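Local coordinates for protein putative DD-carboxypeptidase TP_0574 (Treponema pallidum, PDB 1O75) that binds penicillin and has zinc-stimulated carboxypeptidase activity, possibly acting as a D,D-carboxypeptidase that lowers peptidoglycan cross-linking, at residues B[15-29]-B[190-202]. The protein carries 2 engineered substitutions. Residues are numbered along the deposited sequence; the frame is centred on the assembly and turned at random.
Sequences LSYADYWAGELGQSR and KTMLTEDSFSARK
Gly23 of helix 17-25 meets Ala200 with their CA atoms 4.3 Å apart, where the hairpin of strands 190-194 and 197-198 runs on into 199-202. Having no side chain, Gly23 lets its CA come 3.7 Å from Phe198 O and its O meet Ala200 CB. Ser16 and Asp19 form a capping box at the start of the helix.

Lys190 is the hub. Its CE sits over one face of the Tyr20 ring, 3.4 Å from the centroid, a CH-pi contact; NZ, 4.5 Å from that centroid, adds a cation-pi contact. Bent twice near its end, the chain carries NZ onto a lone pair of Tyr20 O at 2.9 Å. Ser199 O, a water and Glu24 OE2 also compete for its three N-H groups, the Glu24 bond being weak but part of a salt bridge. The water accepts from NZ and Gly23 N, within bonding distance of Asp19 O and Phe198 O. These oxygens would probably favour the charged lysine. Glu24 OE2 accepts Arg201 N at 2.8 Å on its syn side, tying the helix to the departing chain.

Tyr20, with CG anti to its N (chi1 -176°), brings its hydroxyl within 3.5 Å of Arg201 CD; a water links this OH to Arg201 NE. Leu15 CD2 makes a CH-pi contact with Phe198, 4.3 Å from the centroid, and Met192 CG takes the opposite face; apolar chains on both faces suit this buried ring.

Strands 8-16 and 190-194 both pair with 143-163 in the mixed sheet, and helix 17-25, following 8-16, lies against the hairpin. Strand 255-262 flanks Tyr20, while Arg201 reaches Asp324 through a salt bridge.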
ATOM      1  N   LEU B  15      -7.838 -29.698  10.995  1.00 30.48           N
ATOM      2  CA  LEU B  15      -8.200 -29.478  12.399  1.00 30.33           C
ATOM      3  C   LEU B  15      -8.872 -28.130  12.619  1.00 27.64           C
ATOM      4  O   LEU B  15      -8.472 -27.107  12.042  1.00 27.22           O
ATOM      5  CB  LEU B  15      -6.938 -29.539  13.301  1.00 30.31           C
ATOM      6  CG  LEU B  15      -6.285 -30.875  13.683  1.00 33.87           C
ATOM      7  CD1 LEU B  15      -5.819 -31.610  12.435  1.00 34.25           C
ATOM      8  CD2 LEU B  15      -5.087 -30.593  14.621  1.00 31.85           C
ATOM      9  N   SER B  16      -9.899 -28.131  13.451  1.00 26.77           N
ATOM     10  CA  SER B  16     -10.582 -26.910  13.812  1.00 28.45           C
ATOM     11  C   SER B  16      -9.593 -26.088  14.658  1.00 28.16           C
ATOM     12  O   SER B  16      -8.611 -26.620  15.160  1.00 26.72           O
ATOM     13  CB  SER B  16     -11.791 -27.227  14.670  1.00 29.95           C
ATOM     14  OG  SER B  16     -11.368 -27.705  15.935  1.00 31.11           O
ATOM     15  N   TYR B  17      -9.855 -24.802  14.818  1.00 28.47           N
ATOM     16  CA  TYR B  17      -8.963 -23.989  15.640  1.00 29.52           C
ATOM     17  C   TYR B  17      -8.855 -24.584  17.055  1.00 30.86           C
ATOM     18  O   TYR B  17      -7.748 -24.666  17.613  1.00 29.31           O
ATOM     19  CB  TYR B  17      -9.474 -22.554  15.713  1.00 26.93           C
ATOM     20  CG  TYR B  17      -9.181 -21.770  14.459  1.00 29.78           C
ATOM     21  CD1 TYR B  17      -7.867 -21.564  14.043  1.00 31.09           C
ATOM     22  CD2 TYR B  17     -10.209 -21.173  13.731  1.00 32.69           C
ATOM     23  CE1 TYR B  17      -7.578 -20.773  12.947  1.00 33.63           C
ATOM     24  CE2 TYR B  17      -9.930 -20.372  12.622  1.00 35.12           C
ATOM     25  CZ  TYR B  17      -8.613 -20.177  12.244  1.00 36.33           C
ATOM     26  OH  TYR B  17      -8.328 -19.370  11.164  1.00 41.62           O
ATOM     27  N   ALA B  18      -9.980 -25.004  17.632  1.00 28.17           N
ATOM     28  CA  ALA B  18      -9.926 -25.607  18.981  1.00 30.84           C
ATOM     29  C   ALA B  18      -9.097 -26.904  18.999  1.00 31.11           C
ATOM     30  O   ALA B  18      -8.283 -27.117  19.921  1.00 31.33           O
ATOM     31  CB  ALA B  18     -11.331 -25.862  19.509  1.00 31.19           C
ATOM     32  N   ASP B  19      -9.287 -27.764  17.995  1.00 31.02           N
ATOM     33  CA  ASP B  19      -8.528 -29.019  17.896  1.00 30.90           C
ATOM     34  C   ASP B  19      -7.032 -28.726  17.812  1.00 31.05           C
ATOM     35  O   ASP B  19      -6.197 -29.471  18.347  1.00 28.76           O
ATOM     36  CB  ASP B  19      -8.835 -29.809  16.608  1.00 36.19           C
ATOM     37  CG  ASP B  19     -10.251 -30.363  16.539  1.00 42.24           C
ATOM     38  OD1 ASP B  19     -10.785 -30.816  17.575  1.00 38.60           O
ATOM     39  OD2 ASP B  19     -10.802 -30.366  15.398  1.00 46.95           O
ATOM     40  N   TYR B  20      -6.681 -27.680  17.074  1.00 27.61           N
ATOM     41  CA  TYR B  20      -5.268 -27.348  16.890  1.00 27.74           C
ATOM     42  C   TYR B  20      -4.621 -26.776  18.157  1.00 26.35           C
ATOM     43  O   TYR B  20      -3.545 -27.194  18.564  1.00 27.00           O
ATOM     44  CB  TYR B  20      -5.106 -26.319  15.747  1.00 25.72           C
ATOM     45  CG  TYR B  20      -3.666 -25.986  15.419  1.00 25.81           C
ATOM     46  CD1 TYR B  20      -2.940 -25.056  16.180  1.00 26.27           C
ATOM     47  CD2 TYR B  20      -2.991 -26.674  14.416  1.00 26.31           C
ATOM     48  CE1 TYR B  20      -1.591 -24.841  15.951  1.00 23.58           C
ATOM     49  CE2 TYR B  20      -1.633 -26.465  14.186  1.00 26.17           C
ATOM     50  CZ  TYR B  20      -0.944 -25.554  14.955  1.00 24.81           C
ATOM     51  OH  TYR B  20       0.395 -25.364  14.735  1.00 25.66           O
ATOM     52  N   TRP B  21      -5.295 -25.824  18.778  1.00 25.79           N
ATOM     53  CA  TRP B  21      -4.707 -25.149  19.922  1.00 27.55           C
ATOM     54  C   TRP B  21      -4.792 -25.895  21.250  1.00 26.71           C
ATOM     55  O   TRP B  21      -4.038 -25.603  22.163  1.00 27.14           O
ATOM     56  CB  TRP B  21      -5.299 -23.731  20.037  1.00 24.36           C
ATOM     57  CG  TRP B  21      -4.743 -22.779  18.990  1.00 26.64           C
ATOM     58  CD1 TRP B  21      -5.397 -22.289  17.871  1.00 24.38           C
ATOM     59  CD2 TRP B  21      -3.395 -22.279  18.913  1.00 26.37           C
ATOM     60  NE1 TRP B  21      -4.523 -21.534  17.108  1.00 26.73           N
ATOM     61  CE2 TRP B  21      -3.295 -21.511  17.722  1.00 25.88           C
ATOM     62  CE3 TRP B  21      -2.262 -22.403  19.737  1.00 26.27           C
ATOM     63  CZ2 TRP B  21      -2.115 -20.881  17.338  1.00 23.46           C
ATOM     64  CZ3 TRP B  21      -1.077 -21.762  19.344  1.00 22.99           C
ATOM     65  CH2 TRP B  21      -1.020 -21.016  18.160  1.00 25.63           C
ATOM     66  N   ALA B  22      -5.700 -26.859  21.356  1.00 28.59           N
ATOM     67  CA  ALA B  22      -5.834 -27.623  22.606  1.00 30.68           C
ATOM     68  C   ALA B  22      -4.474 -28.137  23.088  1.00 29.56           C
ATOM     69  O   ALA B  22      -4.072 -27.905  24.231  1.00 30.16           O
ATOM     70  CB  ALA B  22      -6.781 -28.798  22.404  1.00 30.03           C
ATOM     71  N   GLY B  23      -3.772 -28.846  22.219  1.00 29.92           N
ATOM     72  CA  GLY B  23      -2.476 -29.377  22.599  1.00 30.95           C
ATOM     73  C   GLY B  23      -1.386 -28.332  22.796  1.00 31.84           C
ATOM     74  O   GLY B  23      -0.457 -28.556  23.576  1.00 30.52           O
ATOM     75  N   GLU B  24      -1.481 -27.205  22.081  1.00 29.82           N
ATOM     76  CA  GLU B  24      -0.473 -26.149  22.172  1.00 27.16           C
ATOM     77  C   GLU B  24      -0.564 -25.408  23.486  1.00 27.47           C
ATOM     78  O   GLU B  24       0.436 -24.909  23.973  1.00 26.45           O
ATOM     79  CB  GLU B  24      -0.658 -25.099  21.061  1.00 26.39           C
ATOM     80  CG  GLU B  24      -0.584 -25.639  19.625  1.00 28.43           C
ATOM     81  CD  GLU B  24       0.711 -26.383  19.356  1.00 30.07           C
ATOM     82  OE1 GLU B  24       1.771 -25.964  19.880  1.00 31.31           O
ATOM     83  OE2 GLU B  24       0.673 -27.393  18.621  1.00 30.42           O
ATOM     84  N   LEU B  25      -1.773 -25.282  24.022  1.00 26.17           N
ATOM     85  CA  LEU B  25      -1.965 -24.551  25.266  1.00 26.79           C
ATOM     86  C   LEU B  25      -2.167 -25.489  26.474  1.00 28.28           C
ATOM     87  O   LEU B  25      -2.403 -25.024  27.591  1.00 28.23           O
ATOM     88  CB  LEU B  25      -3.160 -23.600  25.130  1.00 25.30           C
ATOM     89  CG  LEU B  25      -3.104 -22.642  23.910  1.00 25.83           C
ATOM     90  CD1 LEU B  25      -4.408 -21.889  23.792  1.00 25.36           C
ATOM     91  CD2 LEU B  25      -1.941 -21.666  24.078  1.00 28.90           C
ATOM     92  N   GLY B  26      -2.056 -26.795  26.238  1.00 28.34           N
ATOM     93  CA  GLY B  26      -2.261 -27.758  27.309  1.00 30.29           C
ATOM     94  C   GLY B  26      -3.677 -27.672  27.858  1.00 31.45           C
ATOM     95  O   GLY B  26      -3.876 -27.702  29.066  1.00 32.59           O
ATOM     96  N   GLN B  27      -4.668 -27.564  26.979  1.00 31.04           N
ATOM     97  CA  GLN B  27      -6.066 -27.468  27.399  1.00 30.78           C
ATOM     98  C   GLN B  27      -6.850 -28.570  26.684  1.00 32.83           C
ATOM     99  O   GLN B  27      -6.262 -29.545  26.213  1.00 35.28           O
ATOM    100  CB  GLN B  27      -6.637 -26.101  27.014  1.00 32.93           C
ATOM    101  CG  GLN B  27      -5.996 -24.904  27.713  1.00 32.56           C
ATOM    102  CD  GLN B  27      -6.291 -24.879  29.196  1.00 32.80           C
ATOM    103  OE1 GLN B  27      -7.292 -25.450  29.651  1.00 30.72           O
ATOM    104  NE2 GLN B  27      -5.429 -24.197  29.966  1.00 32.22           N
ATOM    105  N   SER B  28      -8.176 -28.456  26.636  1.00 32.13           N
ATOM    106  CA  SER B  28      -8.960 -29.465  25.909  1.00 34.04           C
ATOM    107  C   SER B  28      -9.783 -28.728  24.859  1.00 34.96           C
ATOM    108  O   SER B  28     -10.033 -27.531  24.983  1.00 33.69           O
ATOM    109  CB  SER B  28      -9.923 -30.222  26.821  1.00 31.22           C
ATOM    110  OG  SER B  28     -10.964 -29.373  27.259  1.00 32.45           O
ATOM    111  N   ARG B  29     -10.210 -29.445  23.833  1.00 37.43           N
ATOM    112  CA  ARG B  29     -11.013 -28.810  22.797  1.00 40.04           C
ATOM    113  C   ARG B  29     -12.232 -28.108  23.389  1.00 39.14           C
ATOM    114  O   ARG B  29     -12.496 -26.940  23.090  1.00 38.60           O
ATOM    115  CB  ARG B  29     -11.455 -29.845  21.762  1.00 42.22           C
ATOM    116  CG  ARG B  29     -12.345 -29.258  20.666  1.00 48.33           C
ATOM    117  CD  ARG B  29     -12.542 -30.251  19.515  1.00 53.10           C
ATOM    118  NE  ARG B  29     -13.009 -31.540  20.005  1.00 56.14           N
ATOM    119  CZ  ARG B  29     -14.130 -31.699  20.696  1.00 58.76           C
ATOM    120  NH1 ARG B  29     -14.888 -30.647  20.964  1.00 61.19           N
ATOM    121  NH2 ARG B  29     -14.489 -32.900  21.131  1.00 60.24           N
ATOM    122  N   LYS B 190       2.226 -32.631  14.675  1.00 30.94           N
ATOM    123  CA  LYS B 190       1.393 -32.846  15.856  1.00 33.18           C
ATOM    124  C   LYS B 190       0.978 -34.316  15.834  1.00 35.56           C
ATOM    125  O   LYS B 190       0.596 -34.844  14.785  1.00 35.91           O
ATOM    126  CB  LYS B 190       0.140 -31.965  15.834  1.00 31.93           C
ATOM    127  CG  LYS B 190       0.405 -30.464  15.974  1.00 32.66           C
ATOM    128  CD  LYS B 190      -0.875 -29.705  15.668  1.00 36.75           C
ATOM    129  CE  LYS B 190      -1.197 -28.658  16.682  1.00 39.82           C
ATOM    130  NZ  LYS B 190      -1.567 -29.208  17.985  1.00 34.84           N
ATOM    131  N   THR B 191       1.038 -34.972  16.990  1.00 35.53           N
ATOM    132  CA  THR B 191       0.705 -36.393  17.068  1.00 35.84           C
ATOM    133  C   THR B 191      -0.717 -36.664  17.551  1.00 35.56           C
ATOM    134  O   THR B 191      -1.167 -36.135  18.565  1.00 36.65           O
ATOM    135  CB  THR B 191       1.743 -37.102  17.966  1.00 37.15           C
ATOM    136  OG1 THR B 191       3.040 -36.926  17.374  1.00 38.64           O
ATOM    137  CG2 THR B 191       1.436 -38.613  18.111  1.00 36.13           C
ATOM    138  N   MET B 192      -1.453 -37.473  16.798  1.00 36.62           N
ATOM    139  CA  MET B 192      -2.816 -37.785  17.202  1.00 38.14           C
ATOM    140  C   MET B 192      -2.686 -38.629  18.462  1.00 37.99           C
ATOM    141  O   MET B 192      -1.999 -39.646  18.445  1.00 36.69           O
ATOM    142  CB  MET B 192      -3.544 -38.554  16.095  1.00 38.86           C
ATOM    143  CG  MET B 192      -5.031 -38.661  16.324  1.00 40.66           C
ATOM    144  SD  MET B 192      -5.896 -39.290  14.868  1.00 43.29           S
ATOM    145  CE  MET B 192      -7.557 -38.975  15.331  1.00 36.48           C
ATOM    146  N   LEU B 193      -3.312 -38.179  19.550  1.00 38.17           N
ATOM    147  CA  LEU B 193      -3.235 -38.861  20.845  1.00 40.81           C
ATOM    148  C   LEU B 193      -4.411 -39.791  21.107  1.00 42.70           C
ATOM    149  O   LEU B 193      -4.250 -40.850  21.714  1.00 44.32           O
ATOM    150  CB  LEU B 193      -3.158 -37.832  21.978  1.00 38.66           C
ATOM    151  CG  LEU B 193      -1.950 -36.892  21.922  1.00 39.26           C
ATOM    152  CD1 LEU B 193      -2.132 -35.731  22.894  1.00 37.00           C
ATOM    153  CD2 LEU B 193      -0.697 -37.682  22.232  1.00 36.59           C
ATOM    154  N   THR B 194      -5.595 -39.377  20.681  1.00 41.76           N
ATOM    155  CA  THR B 194      -6.782 -40.188  20.864  1.00 43.02           C
ATOM    156  C   THR B 194      -7.651 -39.995  19.634  1.00 44.77           C
ATOM    157  O   THR B 194      -7.270 -39.291  18.695  1.00 44.16           O
ATOM    158  CB  THR B 194      -7.590 -39.773  22.099  1.00 41.67           C
ATOM    159  OG1 THR B 194      -8.135 -38.469  21.891  1.00 42.21           O
ATOM    160  CG2 THR B 194      -6.707 -39.762  23.352  1.00 43.68           C
ATOM    161  N   GLU B 195      -8.822 -40.611  19.649  1.00 44.56           N
ATOM    162  CA  GLU B 195      -9.742 -40.518  18.530  1.00 46.89           C
ATOM    163  C   GLU B 195     -10.151 -39.074  18.246  1.00 45.40           C
ATOM    164  O   GLU B 195     -10.648 -38.761  17.165  1.00 44.21           O
ATOM    165  CB  GLU B 195     -10.987 -41.344  18.837  1.00 49.38           C
ATOM    166  CG  GLU B 195     -11.816 -40.778  19.957  1.00 54.80           C
ATOM    167  CD  GLU B 195     -12.952 -41.700  20.345  1.00 60.66           C
ATOM    168  OE1 GLU B 195     -13.614 -42.237  19.432  1.00 62.56           O
ATOM    169  OE2 GLU B 195     -13.187 -41.881  21.562  1.00 63.39           O
ATOM    170  N   ASP B 196      -9.951 -38.188  19.214  1.00 44.32           N
ATOM    171  CA  ASP B 196     -10.351 -36.803  19.001  1.00 43.81           C
ATOM    172  C   ASP B 196      -9.409 -35.758  19.595  1.00 41.13           C
ATOM    173  O   ASP B 196      -9.864 -34.701  20.027  1.00 41.06           O
ATOM    174  CB  ASP B 196     -11.755 -36.596  19.561  1.00 45.86           C
ATOM    175  CG  ASP B 196     -11.791 -36.672  21.072  1.00 50.50           C
ATOM    176  OD1 ASP B 196     -10.759 -37.057  21.677  1.00 50.62           O
ATOM    177  OD2 ASP B 196     -12.850 -36.348  21.655  1.00 52.39           O
ATOM    178  N   SER B 197      -8.108 -36.037  19.612  1.00 38.69           N
ATOM    179  CA  SER B 197      -7.163 -35.065  20.179  1.00 38.20           C
ATOM    180  C   SER B 197      -5.758 -35.213  19.616  1.00 36.20           C
ATOM    181  O   SER B 197      -5.310 -36.327  19.312  1.00 34.74           O
ATOM    182  CB  SER B 197      -7.124 -35.197  21.708  1.00 39.06           C
ATOM    183  OG  SER B 197      -6.378 -36.334  22.121  1.00 42.90           O
ATOM    184  N   PHE B 198      -5.068 -34.081  19.461  1.00 33.23           N
ATOM    185  CA  PHE B 198      -3.708 -34.079  18.939  1.00 31.76           C
ATOM    186  C   PHE B 198      -2.777 -33.358  19.902  1.00 30.98           C
ATOM    187  O   PHE B 198      -3.189 -32.448  20.611  1.00 28.13           O
ATOM    188  CB  PHE B 198      -3.653 -33.390  17.566  1.00 33.82           C
ATOM    189  CG  PHE B 198      -4.450 -34.101  16.496  1.00 35.47           C
ATOM    190  CD1 PHE B 198      -5.839 -34.007  16.466  1.00 34.27           C
ATOM    191  CD2 PHE B 198      -3.801 -34.869  15.526  1.00 34.58           C
ATOM    192  CE1 PHE B 198      -6.581 -34.674  15.468  1.00 34.01           C
ATOM    193  CE2 PHE B 198      -4.522 -35.530  14.543  1.00 35.92           C
ATOM    194  CZ  PHE B 198      -5.920 -35.431  14.513  1.00 34.24           C
ATOM    195  N   SER B 199      -1.518 -33.773  19.901  1.00 30.99           N
ATOM    196  CA  SER B 199      -0.506 -33.212  20.779  1.00 30.93           C
ATOM    197  C   SER B 199       0.002 -31.848  20.335  1.00 32.28           C
ATOM    198  O   SER B 199      -0.313 -31.378  19.229  1.00 30.78           O
ATOM    199  CB  SER B 199       0.691 -34.140  20.803  1.00 29.53           C
ATOM    200  OG  SER B 199       1.470 -33.954  19.633  1.00 31.28           O
ATOM    201  N   ALA B 200       0.813 -31.234  21.200  1.00 29.63           N
ATOM    202  CA  ALA B 200       1.459 -29.975  20.880  1.00 29.83           C
ATOM    203  C   ALA B 200       2.393 -30.332  19.730  1.00 30.63           C
ATOM    204  O   ALA B 200       2.878 -31.464  19.650  1.00 29.47           O
ATOM    205  CB  ALA B 200       2.293 -29.466  22.076  1.00 29.63           C
ATOM    206  N   ARG B 201       2.665 -29.359  18.862  1.00 30.17           N
ATOM    207  CA  ARG B 201       3.523 -29.563  17.710  1.00 28.74           C
ATOM    208  C   ARG B 201       4.980 -29.713  18.117  1.00 31.27           C
ATOM    209  O   ARG B 201       5.422 -29.155  19.117  1.00 29.72           O
ATOM    210  CB  ARG B 201       3.383 -28.363  16.740  1.00 27.59           C
ATOM    211  CG  ARG B 201       3.843 -27.002  17.357  1.00 27.56           C
ATOM    212  CD  ARG B 201       3.322 -25.798  16.522  1.00 29.18           C
ATOM    213  NE  ARG B 201       3.952 -25.753  15.199  1.00 26.61           N
ATOM    214  CZ  ARG B 201       5.089 -25.116  14.956  1.00 27.49           C
ATOM    215  NH1 ARG B 201       5.709 -24.463  15.940  1.00 24.88           N
ATOM    216  NH2 ARG B 201       5.616 -25.136  13.739  1.00 27.24           N
ATOM    217  N   LYS B 202       5.733 -30.467  17.328  1.00 31.23           N
ATOM    218  CA  LYS B 202       7.140 -30.639  17.594  1.00 33.35           C
ATOM    219  C   LYS B 202       7.890 -29.688  16.665  1.00 32.27           C
ATOM    220  O   LYS B 202       7.642 -29.671  15.470  1.00 33.40           O
ATOM    221  CB  LYS B 202       7.550 -32.087  17.312  1.00 36.65           C
ATOM    222  CG  LYS B 202       9.013 -32.378  17.564  1.00 40.72           C
ATOM    223  CD  LYS B 202       9.244 -33.885  17.605  1.00 47.84           C
ATOM    224  CE  LYS B 202      10.707 -34.204  17.375  1.00 51.45           C
ATOM    225  NZ  LYS B 202      11.590 -33.343  18.231  1.00 55.76           N
TER
HETATM  226  O   HOH W   1      -3.630 -29.977  19.570  1.00 31.60           O
HETATM  227  O   HOH W   2      -6.631 -31.696  19.784  1.00 34.82           O
HETATM  228  O   HOH W   3      -9.156 -32.095  20.330  1.00 54.11           O
HETATM  229  O   HOH W   4       2.082 -26.923  13.044  1.00 31.36           O